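Long-range contact in salicylate carboxymethyltransferase (Clarkia breweri, PDB 1M6E), which transfers a methyl group from S-adenosyl-L-methionine to the free carboxyl group of the plant hormone salicylic acid, yielding volatile methyl salicylate: residues Ile40-Tyr44 / Val77-Arg81. Numbering follows the deposited sequence.
Sequences ITALY and VEELR
Two helices that pack on the same side of the Rossmann-like methyltransferase sheet meet here, away from the substrate and cofactor pockets. Residues 40-44 form the last turn of helix 33-44, with Tyr44 N hydrogen-bonded to Ile40 O at 2.8 Å; residues 77-81 belong to helix 74-82, where Arg81 N reaches Val77 O at 3.0 Å. The segment axes approach to 10.5 Å and run at 46° to each other, with a signed crossing angle of -46°. The closest CA pair is Tyr44 and Val77, 7.0 Å apart. Tyr44 is the main protrusion: with chi1 t (-165°), its ring extends from the helix end into a hollow formed by Val77, Leu80 and Arg81. Val77, also t, lays CG1 beneath one ring face, a CH-pi contact 3.8 Å from the Tyr44 centroid and only 7° off its normal. Leu80 (m, t) projects back toward the first helix, setting CD1 against the ring edge 3.4 Å from Tyr44 CD2 and 4.0 Å from Thr41 CA. The ring tip abuts the root of the Arg81 side chain, Tyr44 OH lying 3.0 Å from Arg81 CB. One turn earlier, Ile40 CG2 touches Val77 CG2 at 3.4 Å; Leu53 of strand 52-58 also touches Val77, joining this seam to the sheet. Arg86 makes a cation-pi interaction with Tyr44, whereas the Arg81 guanidinium leads away and hydrogen-bonds Glu87 O. With no hydrogen bond or salt bridge between the segments and 306 Å² buried, the pairing rests mainly on apolar fit and a CH-pi contact, centred on Tyr44 and extended by Ile40 against Val77.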
loop_
_atom_site.group_PDB
_atom_site.type_symbol
_atom_site.label_atom_id
_atom_site.label_comp_id
_atom_site.label_asym_id
_atom_site.label_seq_id
_atom_site.Cartn_x
_atom_site.Cartn_y
_atom_site.Cartn_z
ATOM N N ILE A 40 8.087 -10.133 23.047
ATOM C CA ILE A 40 7.245 -8.997 23.350
ATOM C C ILE A 40 6.912 -8.869 24.789
ATOM O O ILE A 40 6.502 -7.798 25.248
ATOM C CB ILE A 40 5.942 -8.970 22.584
ATOM C CG1 ILE A 40 6.190 -9.267 21.114
ATOM C CG2 ILE A 40 5.377 -7.539 22.626
ATOM C CD1 ILE A 40 5.305 -8.438 20.185
ATOM N N THR A 41 7.061 -9.958 25.522
ATOM C CA THR A 41 6.803 -9.861 26.954
ATOM C C THR A 41 7.951 -9.001 27.504
ATOM O O THR A 41 7.747 -7.964 28.137
ATOM C CB THR A 41 6.839 -11.224 27.592
ATOM O OG1 THR A 41 5.918 -12.078 26.900
ATOM C CG2 THR A 41 6.487 -11.114 29.070
ATOM N N ALA A 42 9.161 -9.453 27.218
ATOM C CA ALA A 42 10.363 -8.759 27.600
ATOM C C ALA A 42 10.258 -7.259 27.265
ATOM O O ALA A 42 10.527 -6.408 28.108
ATOM C CB ALA A 42 11.534 -9.384 26.864
ATOM N N LEU A 43 9.861 -6.945 26.035
ATOM C CA LEU A 43 9.731 -5.564 25.561
ATOM C C LEU A 43 8.575 -4.766 26.188
ATOM O O LEU A 43 8.679 -3.554 26.420
ATOM C CB LEU A 43 9.608 -5.590 24.028
ATOM C CG LEU A 43 9.470 -4.322 23.173
ATOM C CD1 LEU A 43 8.034 -4.216 22.713
ATOM C CD2 LEU A 43 9.942 -3.060 23.927
ATOM N N TYR A 44 7.464 -5.443 26.459
ATOM C CA TYR A 44 6.329 -4.777 27.076
ATOM C C TYR A 44 6.627 -4.552 28.557
ATOM O O TYR A 44 6.334 -3.473 29.093
ATOM C CB TYR A 44 5.070 -5.615 26.923
ATOM C CG TYR A 44 3.824 -4.818 27.206
ATOM C CD1 TYR A 44 3.715 -3.486 26.782
ATOM C CD2 TYR A 44 2.751 -5.385 27.892
ATOM C CE1 TYR A 44 2.567 -2.739 27.037
ATOM C CE2 TYR A 44 1.606 -4.657 28.151
ATOM C CZ TYR A 44 1.519 -3.335 27.725
ATOM O OH TYR A 44 0.393 -2.613 28.021
ATOM N N VAL A 77 0.231 -8.797 23.738
ATOM C CA VAL A 77 0.394 -7.527 24.452
ATOM C C VAL A 77 -0.890 -7.178 25.157
ATOM O O VAL A 77 -0.876 -6.807 26.320
ATOM C CB VAL A 77 0.763 -6.351 23.510
ATOM C CG1 VAL A 77 0.742 -5.008 24.282
ATOM C CG2 VAL A 77 2.137 -6.595 22.901
ATOM N N GLU A 78 -2.009 -7.288 24.461
ATOM C CA GLU A 78 -3.265 -6.976 25.102
ATOM C C GLU A 78 -3.459 -7.871 26.341
ATOM O O GLU A 78 -3.847 -7.390 27.410
ATOM C CB GLU A 78 -4.399 -7.145 24.102
ATOM C CG GLU A 78 -4.421 -6.029 23.120
ATOM C CD GLU A 78 -4.631 -4.683 23.803
ATOM O OE1 GLU A 78 -5.795 -4.364 24.160
ATOM O OE2 GLU A 78 -3.630 -3.949 23.994
ATOM N N GLU A 79 -3.147 -9.158 26.203
ATOM C CA GLU A 79 -3.305 -10.106 27.306
ATOM C C GLU A 79 -2.411 -9.803 28.510
ATOM O O GLU A 79 -2.642 -10.305 29.591
ATOM C CB GLU A 79 -3.079 -11.536 26.794
ATOM C CG GLU A 79 -3.222 -12.636 27.837
ATOM C CD GLU A 79 -3.440 -14.008 27.195
ATOM O OE1 GLU A 79 -3.241 -15.055 27.869
ATOM O OE2 GLU A 79 -3.827 -14.033 26.003
ATOM N N LEU A 80 -1.383 -8.993 28.311
ATOM C CA LEU A 80 -0.500 -8.603 29.401
ATOM C C LEU A 80 -1.102 -7.353 30.055
ATOM O O LEU A 80 -1.359 -7.322 31.247
ATOM C CB LEU A 80 0.887 -8.243 28.880
ATOM C CG LEU A 80 1.809 -9.353 28.438
ATOM C CD1 LEU A 80 2.969 -8.768 27.629
ATOM C CD2 LEU A 80 2.317 -10.064 29.664
ATOM N N ARG A 81 -1.332 -6.319 29.257
ATOM C CA ARG A 81 -1.879 -5.072 29.760
ATOM C C ARG A 81 -3.112 -5.275 30.644
ATOM O O ARG A 81 -3.448 -4.414 31.459
ATOM C CB ARG A 81 -2.161 -4.138 28.567
ATOM C CG ARG A 81 -3.041 -2.949 28.851
ATOM C CD ARG A 81 -4.445 -3.290 28.440
ATOM N NE ARG A 81 -5.430 -2.528 29.179
ATOM C CZ ARG A 81 -6.690 -2.395 28.791
ATOM N NH1 ARG A 81 -7.093 -2.977 27.666
ATOM N NH2 ARG A 81 -7.543 -1.691 29.529
#